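Local coordinates for protein glucokinase (Leishmania braziliensis MHOM/BR/75/M2904, PDB 6EDI) that probably phosphorylates D-glucose at the expense of ATP, as a dimeric glucokinase of the actin-like ATPase superfamily, at residues Q93-N98 / S105-V110; G124-P129 / K134-L139; Y290-Q295 / D316-A321; T337-L342 / H374-E379. All coordinates share one frame; numbering follows the deposited sequence.

Overall arrangement
From the N terminus, contact 1 closes the short connection between helix 84-98 and helix 104-107, just ahead of strand 110-117 of one six-stranded mixed sheet. Contact 2 follows, closing the hairpin of strands 126-127 and 137-138; its centre lies about 26 Å from that of contact 1. Contact 3, with its centre about 57 Å from that of contact 1, closes a longer excursion through helix 304-313 and joins helix 281-292 to the start of helix 317-341. Contact 4 uses the far end of that same helix and closes the segment carrying strand 345-348 and three helices. All four follow in series; none nests or crosses.

Contact 1 of 4, residues Q93-N98 / S105-V110; sequences QHLKKN and SFLRRV
Leu95 meets Leu107 and Phe106 where helix 84-98 packs beside the short helix 104-107, two consecutive helices joined by a short loop, the second leading into strand 110-117 of a mixed sheet in the actin-like ATPase fold. The contact is apolar. Leu95 CD1 does most of the touching: it lies 4.0 Å from Leu107 CD2, the two leucine side chains crossing at a slant, and 4.3 Å from Phe106 CD2, which it approaches obliquely to the ring. Both leucines set CG anti to the carbonyl carbon (chi1 -67° in each), which lets these two methyls meet. At the margin, the methylene chain of Lys96 brings CE within 4.3 Å of Leu107 CD1. Beyond the two segments, Leu26 and Leu30 of helix 26-32 pack on Leu95, and Phe56 meets Phe106 edge-to-face.

Polar bonds run within each segment or to residues outside the pair. Arg109 NE reaches back to Ser105 O at 3.1 Å, while NH1 and NH2 bond to the carbonyl oxygens of Gly39 and Trp36, bridging the helix end to that chain. On the other helix, His94 O accepts from both the backbone N and the side-chain amide of Asn98; Asn98 ND2 lies 3.1 Å away in the carbonyl plane, on a lone pair, and Asn98 CB sits 3.8 Å above the plane of the His94 ring, offset toward its rim.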
loop_
_atom_site.group_PDB
_atom_site.type_symbol
_atom_site.label_atom_id
_atom_site.label_comp_id
_atom_site.label_asym_id
_atom_site.label_seq_id
_atom_site.Cartn_x
_atom_site.Cartn_y
_atom_site.Cartn_z
ATOM N N GLN A 93 -17.010 12.984 -32.290
ATOM C CA GLN A 93 -17.593 13.502 -33.529
ATOM C C GLN A 93 -18.429 12.434 -34.241
ATOM O O GLN A 93 -19.419 12.754 -34.903
ATOM C CB GLN A 93 -16.519 14.072 -34.472
ATOM C CG GLN A 93 -15.627 15.181 -33.867
ATOM C CD GLN A 93 -16.390 16.283 -33.129
ATOM O OE1 GLN A 93 -16.016 16.673 -32.018
ATOM N NE2 GLN A 93 -17.445 16.803 -33.752
ATOM N N HIS A 94 -18.054 11.166 -34.094
ATOM C CA HIS A 94 -18.828 10.090 -34.713
ATOM C C HIS A 94 -20.174 9.921 -34.029
ATOM O O HIS A 94 -21.178 9.662 -34.689
ATOM C CB HIS A 94 -18.090 8.753 -34.666
ATOM C CG HIS A 94 -18.945 7.581 -35.045
ATOM N ND1 HIS A 94 -19.059 7.137 -36.344
ATOM C CD2 HIS A 94 -19.729 6.767 -34.298
ATOM C CE1 HIS A 94 -19.875 6.098 -36.382
ATOM N NE2 HIS A 94 -20.296 5.851 -35.155
ATOM N N LEU A 95 -20.186 10.027 -32.700
ATOM C CA LEU A 95 -21.424 9.899 -31.943
ATOM C C LEU A 95 -22.403 11.031 -32.255
ATOM O O LEU A 95 -23.604 10.799 -32.356
ATOM C CB LEU A 95 -21.152 9.836 -30.436
ATOM C CG LEU A 95 -20.423 8.607 -29.892
ATOM C CD1 LEU A 95 -20.164 8.775 -28.391
ATOM C CD2 LEU A 95 -21.221 7.348 -30.156
ATOM N N LYS A 96 -21.893 12.254 -32.399
ATOM C CA LYS A 96 -22.752 13.401 -32.703
ATOM C C LYS A 96 -23.237 13.351 -34.154
ATOM O O LYS A 96 -24.312 13.857 -34.475
ATOM C CB LYS A 96 -22.020 14.726 -32.456
ATOM C CG LYS A 96 -21.108 14.772 -31.221
ATOM C CD LYS A 96 -21.851 14.855 -29.893
ATOM C CE LYS A 96 -21.339 16.019 -29.052
ATOM N NZ LYS A 96 -19.849 16.131 -29.142
ATOM N N LYS A 97 -22.441 12.732 -35.023
ATOM C CA LYS A 97 -22.758 12.651 -36.447
ATOM C C LYS A 97 -23.626 11.445 -36.804
ATOM O O LYS A 97 -24.376 11.490 -37.782
ATOM C CB LYS A 97 -21.482 12.591 -37.291
ATOM C CG LYS A 97 -20.742 13.907 -37.497
ATOM C CD LYS A 97 -19.529 13.654 -38.380
ATOM C CE LYS A 97 -18.677 14.893 -38.574
ATOM N NZ LYS A 97 -17.564 14.636 -39.535
ATOM N N ASN A 98 -23.504 10.362 -36.036
ATOM C CA ASN A 98 -24.233 9.129 -36.346
ATOM C C ASN A 98 -25.272 8.708 -35.303
ATOM O O ASN A 98 -25.828 7.612 -35.394
ATOM C CB ASN A 98 -23.268 7.967 -36.634
ATOM C CG ASN A 98 -22.412 8.206 -37.861
ATOM O OD1 ASN A 98 -22.782 7.830 -38.976
ATOM N ND2 ASN A 98 -21.251 8.827 -37.664
ATOM N N SER A 105 -28.626 11.447 -25.435
ATOM C CA SER A 105 -29.146 10.504 -24.441
ATOM C C SER A 105 -28.065 9.530 -23.953
ATOM O O SER A 105 -28.127 9.029 -22.826
ATOM C CB SER A 105 -30.354 9.734 -24.982
ATOM O OG SER A 105 -29.984 8.862 -26.035
ATOM N N PHE A 106 -27.073 9.278 -24.801
ATOM C CA PHE A 106 -25.963 8.395 -24.444
ATOM C C PHE A 106 -24.969 9.060 -23.483
ATOM O O PHE A 106 -24.686 8.546 -22.397
ATOM C CB PHE A 106 -25.233 7.939 -25.711
ATOM C CG PHE A 106 -24.256 6.822 -25.479
ATOM C CD1 PHE A 106 -24.713 5.544 -25.171
ATOM C CD2 PHE A 106 -22.889 7.041 -25.580
ATOM C CE1 PHE A 106 -23.819 4.499 -24.960
ATOM C CE2 PHE A 106 -21.985 6.004 -25.375
ATOM C CZ PHE A 106 -22.457 4.731 -25.063
ATOM N N LEU A 107 -24.448 10.210 -23.896
ATOM C CA LEU A 107 -23.378 10.875 -23.175
ATOM C C LEU A 107 -23.811 11.328 -21.784
ATOM O O LEU A 107 -22.984 11.471 -20.892
ATOM C CB LEU A 107 -22.829 12.059 -23.981
ATOM C CG LEU A 107 -22.087 11.758 -25.280
ATOM C CD1 LEU A 107 -21.679 13.051 -25.981
ATOM C CD2 LEU A 107 -20.859 10.879 -25.024
ATOM N N ARG A 108 -25.106 11.558 -21.592
ATOM C CA ARG A 108 -25.570 12.002 -20.275
ATOM C C ARG A 108 -25.474 10.888 -19.246
ATOM O O ARG A 108 -25.542 11.147 -18.050
ATOM C CB ARG A 108 -27.012 12.500 -20.329
ATOM C CG ARG A 108 -27.231 13.679 -21.246
ATOM C CD ARG A 108 -26.163 14.760 -21.104
ATOM N NE ARG A 108 -26.474 15.883 -21.987
ATOM C CZ ARG A 108 -26.219 15.887 -23.289
ATOM N NH1 ARG A 108 -25.635 14.830 -23.842
ATOM N NH2 ARG A 108 -26.546 16.940 -24.034
ATOM N N ARG A 109 -25.328 9.650 -19.711
ATOM C CA ARG A 109 -25.230 8.513 -18.801
ATOM C C ARG A 109 -23.789 8.079 -18.549
ATOM O O ARG A 109 -23.556 7.097 -17.849
ATOM C CB ARG A 109 -26.093 7.345 -19.280
ATOM C CG ARG A 109 -27.599 7.631 -19.209
ATOM C CD ARG A 109 -28.400 6.492 -19.791
ATOM N NE ARG A 109 -28.233 6.399 -21.238
ATOM C CZ ARG A 109 -27.745 5.341 -21.877
ATOM N NH1 ARG A 109 -27.372 4.262 -21.200
ATOM N NH2 ARG A 109 -27.640 5.361 -23.201
ATOM N N VAL A 110 -22.832 8.839 -19.082
ATOM C CA VAL A 110 -21.411 8.539 -18.869
ATOM C C VAL A 110 -21.092 8.781 -17.406
ATOM O O VAL A 110 -21.133 9.911 -16.931
ATOM C CB VAL A 110 -20.470 9.394 -19.762
ATOM C CG1 VAL A 110 -19.004 9.105 -19.430
ATOM C CG2 VAL A 110 -20.718 9.111 -21.234
#

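Contact 2 of 4, residues G124-P129 / K134-L139; sequences GQLAGP and KGIARL
Gln125 O receives Leu139 N at 2.9 Å from well above its carbonyl plane, 39° out of it, beside a classic beta bulge in which Gln125 and Leu126 together face one residue of strand 121-122. Toward strand 137-138 the pairing is regular: Leu126 with Arg138 is non-hydrogen-bonded, and Ala127 with Ala137 is hydrogen-bonded. Ala127 N lies 2.8 Å from Ala137 O, and the return bond, Ala137 N to Ala127 O, is longer at 3.2 Å but meets a lone pair. Ala137 O is also approached by Leu126 CA, a CA-H...O contact of 3.2 Å.

The two alanine methyls sit CB to CB at 3.6 Å and pack with Leu154 of strand 152-156. Ile136 works with both branches. Its CG2, anti to the backbone N, touches Leu126 CD2 at 3.7 Å, whereas CD1 reaches past Gly128 to lie beside the Pro129 ring, 3.9 Å from Pro129 CD. Leu139 CB leans on Gln125 O, and Gln125 itself packs on Gly223 of the second subunit. The whole is an antiparallel beta hairpin, the central strand and one edge strand of a three-stranded sheet whose first strand carries the bulge's partner.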
loop_
_atom_site.group_PDB
_atom_site.type_symbol
_atom_site.label_atom_id
_atom_site.label_comp_id
_atom_site.label_asym_id
_atom_site.label_seq_id
_atom_site.Cartn_x
_atom_site.Cartn_y
_atom_site.Cartn_z
ATOM N N GLY A 124 -2.974 9.924 -10.916
ATOM C CA GLY A 124 -4.036 9.592 -11.848
ATOM C C GLY A 124 -4.390 10.718 -12.805
ATOM O O GLY A 124 -5.452 10.689 -13.421
ATOM N N GLN A 125 -3.505 11.704 -12.930
ATOM C CA GLN A 125 -3.818 12.942 -13.649
ATOM C C GLN A 125 -2.861 13.189 -14.814
ATOM O O GLN A 125 -3.128 13.983 -15.718
ATOM C CB GLN A 125 -3.737 14.120 -12.682
ATOM C CG GLN A 125 -4.845 14.165 -11.646
ATOM C CD GLN A 125 -4.631 15.267 -10.631
ATOM O OE1 GLN A 125 -3.506 15.716 -10.418
ATOM N NE2 GLN A 125 -5.705 15.706 -10.003
ATOM N N LEU A 126 -1.736 12.500 -14.772
ATOM C CA LEU A 126 -0.663 12.744 -15.706
ATOM C C LEU A 126 0.078 11.428 -15.860
ATOM O O LEU A 126 0.443 10.800 -14.869
ATOM C CB LEU A 126 0.237 13.839 -15.131
ATOM C CG LEU A 126 1.405 14.481 -15.865
ATOM C CD1 LEU A 126 1.656 15.853 -15.250
ATOM C CD2 LEU A 126 2.659 13.617 -15.744
ATOM N N ALA A 127 0.279 10.985 -17.095
ATOM C CA ALA A 127 1.039 9.759 -17.315
ATOM C C ALA A 127 2.373 10.133 -17.938
ATOM O O ALA A 127 2.418 10.625 -19.068
ATOM C CB ALA A 127 0.269 8.776 -18.186
ATOM N N GLY A 128 3.445 9.898 -17.181
ATOM C CA GLY A 128 4.754 10.482 -17.435
ATOM C C GLY A 128 5.424 9.908 -18.648
ATOM O O GLY A 128 4.766 9.203 -19.412
ATOM N N PRO A 129 6.727 10.206 -18.837
ATOM C CA PRO A 129 7.381 9.734 -20.059
ATOM C C PRO A 129 7.262 8.236 -20.180
ATOM O O PRO A 129 7.304 7.510 -19.185
ATOM C CB PRO A 129 8.840 10.136 -19.856
ATOM C CG PRO A 129 8.774 11.319 -18.987
ATOM C CD PRO A 129 7.646 11.011 -18.015
ATOM N N LYS A 134 6.077 9.009 -27.411
ATOM C CA LYS A 134 6.376 10.410 -27.166
ATOM C C LYS A 134 5.280 11.056 -26.318
ATOM O O LYS A 134 4.145 10.589 -26.302
ATOM C CB LYS A 134 6.438 11.131 -28.509
ATOM C CG LYS A 134 7.276 12.373 -28.494
ATOM C CD LYS A 134 8.419 12.254 -29.479
ATOM C CE LYS A 134 9.670 12.893 -28.892
ATOM N NZ LYS A 134 9.348 14.178 -28.212
ATOM N N GLY A 135 5.615 12.136 -25.620
ATOM C CA GLY A 135 4.599 12.986 -25.032
ATOM C C GLY A 135 4.175 12.615 -23.626
ATOM O O GLY A 135 4.565 11.574 -23.086
ATOM N N ILE A 136 3.360 13.484 -23.045
ATOM C CA ILE A 136 2.778 13.250 -21.734
ATOM C C ILE A 136 1.259 13.180 -21.863
ATOM O O ILE A 136 0.650 13.987 -22.570
ATOM C CB ILE A 136 3.180 14.366 -20.752
ATOM C CG1 ILE A 136 4.707 14.491 -20.696
ATOM C CG2 ILE A 136 2.571 14.132 -19.365
ATOM C CD1 ILE A 136 5.425 13.220 -20.284
ATOM N N ALA A 137 0.653 12.184 -21.222
ATOM C CA ALA A 137 -0.799 12.111 -21.133
ATOM C C ALA A 137 -1.233 13.015 -20.000
ATOM O O ALA A 137 -0.791 12.835 -18.865
ATOM C CB ALA A 137 -1.245 10.693 -20.861
ATOM N N ARG A 138 -2.077 13.994 -20.302
ATOM C CA ARG A 138 -2.640 14.844 -19.260
ATOM C C ARG A 138 -4.151 14.689 -19.268
ATOM O O ARG A 138 -4.803 15.021 -20.257
ATOM C CB ARG A 138 -2.228 16.307 -19.463
ATOM C CG ARG A 138 -0.719 16.486 -19.446
ATOM C CD ARG A 138 -0.270 17.947 -19.536
ATOM N NE ARG A 138 1.189 18.036 -19.578
ATOM C CZ ARG A 138 1.915 17.696 -20.641
ATOM N NH1 ARG A 138 1.313 17.252 -21.736
ATOM N NH2 ARG A 138 3.238 17.790 -20.615
ATOM N N LEU A 139 -4.692 14.169 -18.169
ATOM C CA LEU A 139 -6.122 13.899 -18.056
ATOM C C LEU A 139 -6.971 15.143 -18.340
ATOM O O LEU A 139 -8.025 15.062 -18.980
ATOM C CB LEU A 139 -6.441 13.351 -16.660
ATOM C CG LEU A 139 -7.916 13.073 -16.388
ATOM C CD1 LEU A 139 -8.377 11.895 -17.211
ATOM C CD2 LEU A 139 -8.174 12.842 -14.900
#

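Contact 3 of 4, residues Y290-Q295 / D316-A321; sequences YAKEGQ and DTAAIA
Ala318 CB rests against two groups of the opposing helix end, Lys292 CG at 3.6 Å and Ala291 CB at 4.0 Å. Ala291 CB also lies 3.9 Å from Ala318 O and 4.2 Å from Ala321 CB, so it nestles against residues one helical turn apart. With nothing larger than methyls between Ala291 and Ala318, the backbones come close, their CA atoms 5.2 Å apart. Lys292 contributes through the aliphatic start of its chain; a bend at chi3 (68°) then carries the rest away, leaving NZ 6.4 Å from Asp316 OD2, near enough for a mild attraction perhaps, but without a salt bridge.

A second shell fixes the start of helix 317-341. Asp316 is its N-cap: OD1 takes Ala319 N at 3.0 Å, the donor standing 60° out of the carboxylate plane, and more weakly Ala318 N. Its other oxygen, OD2, is hydrogen-bonded to Tyr288 OH, which ties the cap back to helix 281-292, and Tyr288 also packs on Ala318 and Ala319. Farther out, Val307 and Leu310 of helix 304-313 cover Ala319. Small residues let the last turn of helix 281-292 lie close to the N-capped first turn of helix 317-341, at the protein surface.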
loop_
_atom_site.group_PDB
_atom_site.type_symbol
_atom_site.label_atom_id
_atom_site.label_comp_id
_atom_site.label_asym_id
_atom_site.label_seq_id
_atom_site.Cartn_x
_atom_site.Cartn_y
_atom_site.Cartn_z
ATOM N N TYR A 290 20.833 -21.744 -15.381
ATOM C CA TYR A 290 21.264 -22.064 -14.025
ATOM C C TYR A 290 21.033 -23.535 -13.672
ATOM O O TYR A 290 21.839 -24.137 -12.967
ATOM C CB TYR A 290 20.580 -21.128 -13.012
ATOM C CG TYR A 290 21.101 -21.229 -11.584
ATOM C CD1 TYR A 290 22.233 -20.525 -11.182
ATOM C CD2 TYR A 290 20.442 -22.000 -10.633
ATOM C CE1 TYR A 290 22.702 -20.605 -9.876
ATOM C CE2 TYR A 290 20.901 -22.082 -9.331
ATOM C CZ TYR A 290 22.031 -21.385 -8.964
ATOM O OH TYR A 290 22.490 -21.463 -7.672
ATOM N N ALA A 291 19.949 -24.124 -14.171
ATOM C CA ALA A 291 19.622 -25.510 -13.810
ATOM C C ALA A 291 20.385 -26.530 -14.661
ATOM O O ALA A 291 20.588 -27.668 -14.239
ATOM C CB ALA A 291 18.131 -25.758 -13.902
ATOM N N LYS A 292 20.763 -26.134 -15.870
ATOM C CA LYS A 292 21.504 -27.030 -16.766
ATOM C C LYS A 292 22.977 -27.072 -16.403
ATOM O O LYS A 292 23.556 -28.140 -16.177
ATOM C CB LYS A 292 21.347 -26.603 -18.228
ATOM C CG LYS A 292 20.350 -27.457 -19.001
ATOM C CD LYS A 292 20.489 -27.297 -20.515
ATOM C CE LYS A 292 21.792 -27.885 -21.036
ATOM N NZ LYS A 292 21.845 -27.899 -22.529
ATOM N N GLU A 293 23.572 -25.887 -16.366
ATOM C CA GLU A 293 24.976 -25.705 -16.037
ATOM C C GLU A 293 25.041 -24.407 -15.254
ATOM O O GLU A 293 25.334 -24.400 -14.054
ATOM C CB GLU A 293 25.810 -25.587 -17.314
ATOM C CG GLU A 293 25.928 -26.870 -18.128
ATOM C CD GLU A 293 27.312 -27.487 -18.049
ATOM O OE1 GLU A 293 27.998 -27.284 -17.024
ATOM O OE2 GLU A 293 27.712 -28.171 -19.016
ATOM N N GLY A 294 24.766 -23.310 -15.961
ATOM C CA GLY A 294 24.499 -22.018 -15.345
ATOM C C GLY A 294 25.688 -21.347 -14.700
ATOM O O GLY A 294 26.205 -20.354 -15.228
ATOM N N GLN A 295 26.132 -21.882 -13.561
ATOM C CA GLN A 295 27.350 -21.417 -12.906
ATOM C C GLN A 295 28.513 -21.628 -13.876
ATOM O O GLN A 295 29.501 -22.292 -13.559
ATOM C CB GLN A 295 27.584 -22.198 -11.613
ATOM C CG GLN A 295 26.310 -22.561 -10.847
ATOM C CD GLN A 295 26.573 -23.551 -9.718
ATOM O OE1 GLN A 295 27.645 -23.543 -9.107
ATOM N NE2 GLN A 295 25.602 -24.418 -9.447
ATOM N N ASP A 316 12.509 -32.154 -20.698
ATOM C CA ASP A 316 13.643 -31.392 -20.174
ATOM C C ASP A 316 13.550 -31.127 -18.672
ATOM O O ASP A 316 12.768 -30.292 -18.213
ATOM C CB ASP A 316 13.752 -30.082 -20.963
ATOM C CG ASP A 316 15.080 -29.390 -20.788
ATOM O OD1 ASP A 316 15.600 -29.341 -19.648
ATOM O OD2 ASP A 316 15.589 -28.867 -21.804
ATOM N N THR A 317 14.370 -31.855 -17.920
ATOM C CA THR A 317 14.368 -31.805 -16.464
ATOM C C THR A 317 14.767 -30.407 -15.957
ATOM O O THR A 317 14.320 -29.956 -14.893
ATOM C CB THR A 317 15.296 -32.918 -15.895
ATOM O OG1 THR A 317 14.825 -33.349 -14.614
ATOM C CG2 THR A 317 16.744 -32.450 -15.788
ATOM N N ALA A 318 15.588 -29.712 -16.739
ATOM C CA ALA A 318 16.055 -28.383 -16.367
ATOM C C ALA A 318 14.980 -27.324 -16.599
ATOM O O ALA A 318 14.846 -26.378 -15.815
ATOM C CB ALA A 318 17.316 -28.040 -17.118
ATOM N N ALA A 319 14.224 -27.471 -17.687
ATOM C CA ALA A 319 13.117 -26.560 -17.953
ATOM C C ALA A 319 12.090 -26.657 -16.827
ATOM O O ALA A 319 11.502 -25.652 -16.422
ATOM C CB ALA A 319 12.473 -26.868 -19.295
ATOM N N ILE A 320 11.875 -27.876 -16.333
ATOM C CA ILE A 320 10.928 -28.104 -15.249
ATOM C C ILE A 320 11.406 -27.445 -13.963
ATOM O O ILE A 320 10.626 -26.820 -13.257
ATOM C CB ILE A 320 10.702 -29.603 -14.994
ATOM C CG1 ILE A 320 10.272 -30.301 -16.287
ATOM C CG2 ILE A 320 9.672 -29.811 -13.894
ATOM C CD1 ILE A 320 9.820 -31.733 -16.104
ATOM N N ALA A 321 12.694 -27.590 -13.668
ATOM C CA ALA A 321 13.270 -26.986 -12.474
ATOM C C ALA A 321 13.233 -25.466 -12.593
ATOM O O ALA A 321 12.963 -24.770 -11.620
ATOM C CB ALA A 321 14.707 -27.467 -12.268
#

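Contact 4 of 4, residues T337-L342 / H374-E379; sequences TTMQFL and HEHAME
Met339, near the C-terminal end of helix 317-341, meets His376 and Met378 at the N-capped start of helix 377-382, in the buried layer beside the dimer interface. Met339 SD lies 3.4 Å from Met378 CB, the two methionine side chains crossing at about a right angle, and their methyls approach as well, CE to CE at 4.1 Å. Bends at chi2 and chi3 in both chains bring the Met339 sulfur against Met378 CB and the two methyls near each other. Met339 CG, anti to its own N (chi1 -176°), comes to 4.1 Å from His376 CE1, obliquely to the ring, and SD stands 5.4 Å from the ring centroid, a slanted Met-aromatic contact.

His376 is the N-cap: its ND1 accepts Met378 N at 2.9 Å, nearly straight (166°) and in the ring plane. Its NE2 is hydrogen-bonded to Glu336 OE1 on the helix carrying Met339. Phe384 packs on both methionines, and Ser237 of the second subunit touches them too, while Gln340 pairs with Gln340 of the second subunit. Because ND1 accepts, it carries no proton in this bond; NE2 is then probably protonated and the ring neutral, held at both nitrogens and oriented between the two helices.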
loop_
_atom_site.group_PDB
_atom_site.type_symbol
_atom_site.label_atom_id
_atom_site.label_comp_id
_atom_site.label_asym_id
_atom_site.label_seq_id
_atom_site.Cartn_x
_atom_site.Cartn_y
_atom_site.Cartn_z
ATOM N N THR A 337 4.613 -9.534 0.260
ATOM C CA THR A 337 3.458 -8.652 0.063
ATOM C C THR A 337 2.309 -9.046 0.985
ATOM O O THR A 337 1.582 -8.182 1.494
ATOM C CB THR A 337 3.001 -8.601 -1.420
ATOM O OG1 THR A 337 2.550 -9.897 -1.845
ATOM C CG2 THR A 337 4.162 -8.150 -2.309
ATOM N N THR A 338 2.178 -10.352 1.228
ATOM C CA THR A 338 1.136 -10.888 2.088
ATOM C C THR A 338 1.383 -10.424 3.513
ATOM O O THR A 338 0.452 -10.012 4.222
ATOM C CB THR A 338 1.095 -12.422 2.029
ATOM O OG1 THR A 338 0.785 -12.833 0.683
ATOM C CG2 THR A 338 0.067 -12.990 2.986
ATOM N N MET A 339 2.633 -10.485 3.956
ATOM C CA MET A 339 2.927 -9.938 5.276
ATOM C C MET A 339 2.690 -8.418 5.354
ATOM O O MET A 339 2.083 -7.945 6.299
ATOM C CB MET A 339 4.358 -10.295 5.710
ATOM C CG MET A 339 4.686 -9.822 7.133
ATOM S SD MET A 339 3.697 -10.644 8.388
ATOM C CE MET A 339 2.881 -9.243 9.136
ATOM N N GLN A 340 3.152 -7.639 4.380
ATOM C CA GLN A 340 3.033 -6.185 4.549
ATOM C C GLN A 340 1.600 -5.697 4.541
ATOM O O GLN A 340 1.245 -4.788 5.285
ATOM C CB GLN A 340 3.776 -5.431 3.457
ATOM C CG GLN A 340 5.268 -5.607 3.466
ATOM C CD GLN A 340 5.862 -4.960 2.253
ATOM O OE1 GLN A 340 6.041 -5.607 1.213
ATOM N NE2 GLN A 340 6.119 -3.658 2.350
ATOM N N PHE A 341 0.787 -6.287 3.679
ATOM C CA PHE A 341 -0.578 -5.822 3.492
ATOM C C PHE A 341 -1.666 -6.630 4.219
ATOM O O PHE A 341 -2.848 -6.204 4.265
ATOM C CB PHE A 341 -0.874 -5.823 1.986
ATOM C CG PHE A 341 0.016 -4.916 1.193
ATOM C CD1 PHE A 341 0.050 -3.553 1.467
ATOM C CD2 PHE A 341 0.795 -5.417 0.143
ATOM C CE1 PHE A 341 0.842 -2.686 0.723
ATOM C CE2 PHE A 341 1.610 -4.564 -0.615
ATOM C CZ PHE A 341 1.645 -3.195 -0.320
ATOM N N LEU A 342 -1.285 -7.794 4.756
ATOM C CA LEU A 342 -2.237 -8.753 5.375
ATOM C C LEU A 342 -3.572 -8.860 4.611
ATOM O O LEU A 342 -4.649 -8.596 5.154
ATOM C CB LEU A 342 -2.445 -8.462 6.874
ATOM C CG LEU A 342 -1.210 -8.583 7.760
ATOM C CD1 LEU A 342 -1.503 -8.126 9.203
ATOM C CD2 LEU A 342 -0.675 -10.016 7.765
ATOM N N HIS A 374 5.198 -20.422 3.259
ATOM C CA HIS A 374 5.276 -20.671 4.688
ATOM C C HIS A 374 6.684 -20.639 5.287
ATOM O O HIS A 374 6.830 -20.827 6.492
ATOM C CB HIS A 374 4.558 -21.982 5.045
ATOM C CG HIS A 374 3.072 -21.930 4.853
ATOM N ND1 HIS A 374 2.235 -22.952 5.257
ATOM C CD2 HIS A 374 2.267 -20.981 4.318
ATOM C CE1 HIS A 374 0.984 -22.635 4.973
ATOM N NE2 HIS A 374 0.976 -21.443 4.401
ATOM N N GLU A 375 7.705 -20.369 4.471
ATOM C CA GLU A 375 9.074 -20.253 4.981
ATOM C C GLU A 375 9.344 -18.911 5.655
ATOM O O GLU A 375 10.344 -18.762 6.361
ATOM C CB GLU A 375 10.108 -20.480 3.868
ATOM C CG GLU A 375 9.935 -21.797 3.092
ATOM C CD GLU A 375 11.033 -22.033 2.057
ATOM O OE1 GLU A 375 12.013 -21.251 2.013
ATOM O OE2 GLU A 375 10.911 -23.007 1.279
ATOM N N HIS A 376 8.458 -17.939 5.420
ATOM C CA HIS A 376 8.598 -16.586 5.964
ATOM C C HIS A 376 8.626 -16.624 7.491
ATOM O O HIS A 376 7.874 -17.375 8.107
ATOM C CB HIS A 376 7.429 -15.695 5.512
ATOM C CG HIS A 376 7.680 -14.229 5.705
ATOM N ND1 HIS A 376 7.611 -13.614 6.938
ATOM C CD2 HIS A 376 8.016 -13.260 4.818
ATOM C CE1 HIS A 376 7.888 -12.330 6.805
ATOM N NE2 HIS A 376 8.140 -12.087 5.526
ATOM N N ALA A 377 9.482 -15.804 8.088
ATOM C CA ALA A 377 9.644 -15.768 9.549
ATOM C C ALA A 377 8.333 -15.509 10.275
ATOM O O ALA A 377 8.140 -15.954 11.410
ATOM C CB ALA A 377 10.664 -14.721 9.943
ATOM N N MET A 378 7.440 -14.766 9.634
ATOM C CA MET A 378 6.199 -14.357 10.292
ATOM C C MET A 378 5.087 -15.391 10.130
ATOM O O MET A 378 4.056 -15.331 10.816
ATOM C CB MET A 378 5.751 -12.991 9.762
ATOM C CG MET A 378 6.773 -11.881 10.015
ATOM S SD MET A 378 6.939 -11.530 11.787
ATOM C CE MET A 378 5.470 -10.546 12.066
ATOM N N GLU A 379 5.285 -16.335 9.215
ATOM C CA GLU A 379 4.384 -17.470 9.141
ATOM C C GLU A 379 4.877 -18.502 10.138
ATOM O O GLU A 379 4.094 -19.106 10.871
ATOM C CB GLU A 379 4.341 -18.060 7.724
ATOM C CG GLU A 379 3.458 -19.287 7.602
ATOM C CD GLU A 379 2.006 -19.000 7.923
ATOM O OE1 GLU A 379 1.580 -17.831 7.778
ATOM O OE2 GLU A 379 1.291 -19.948 8.325
#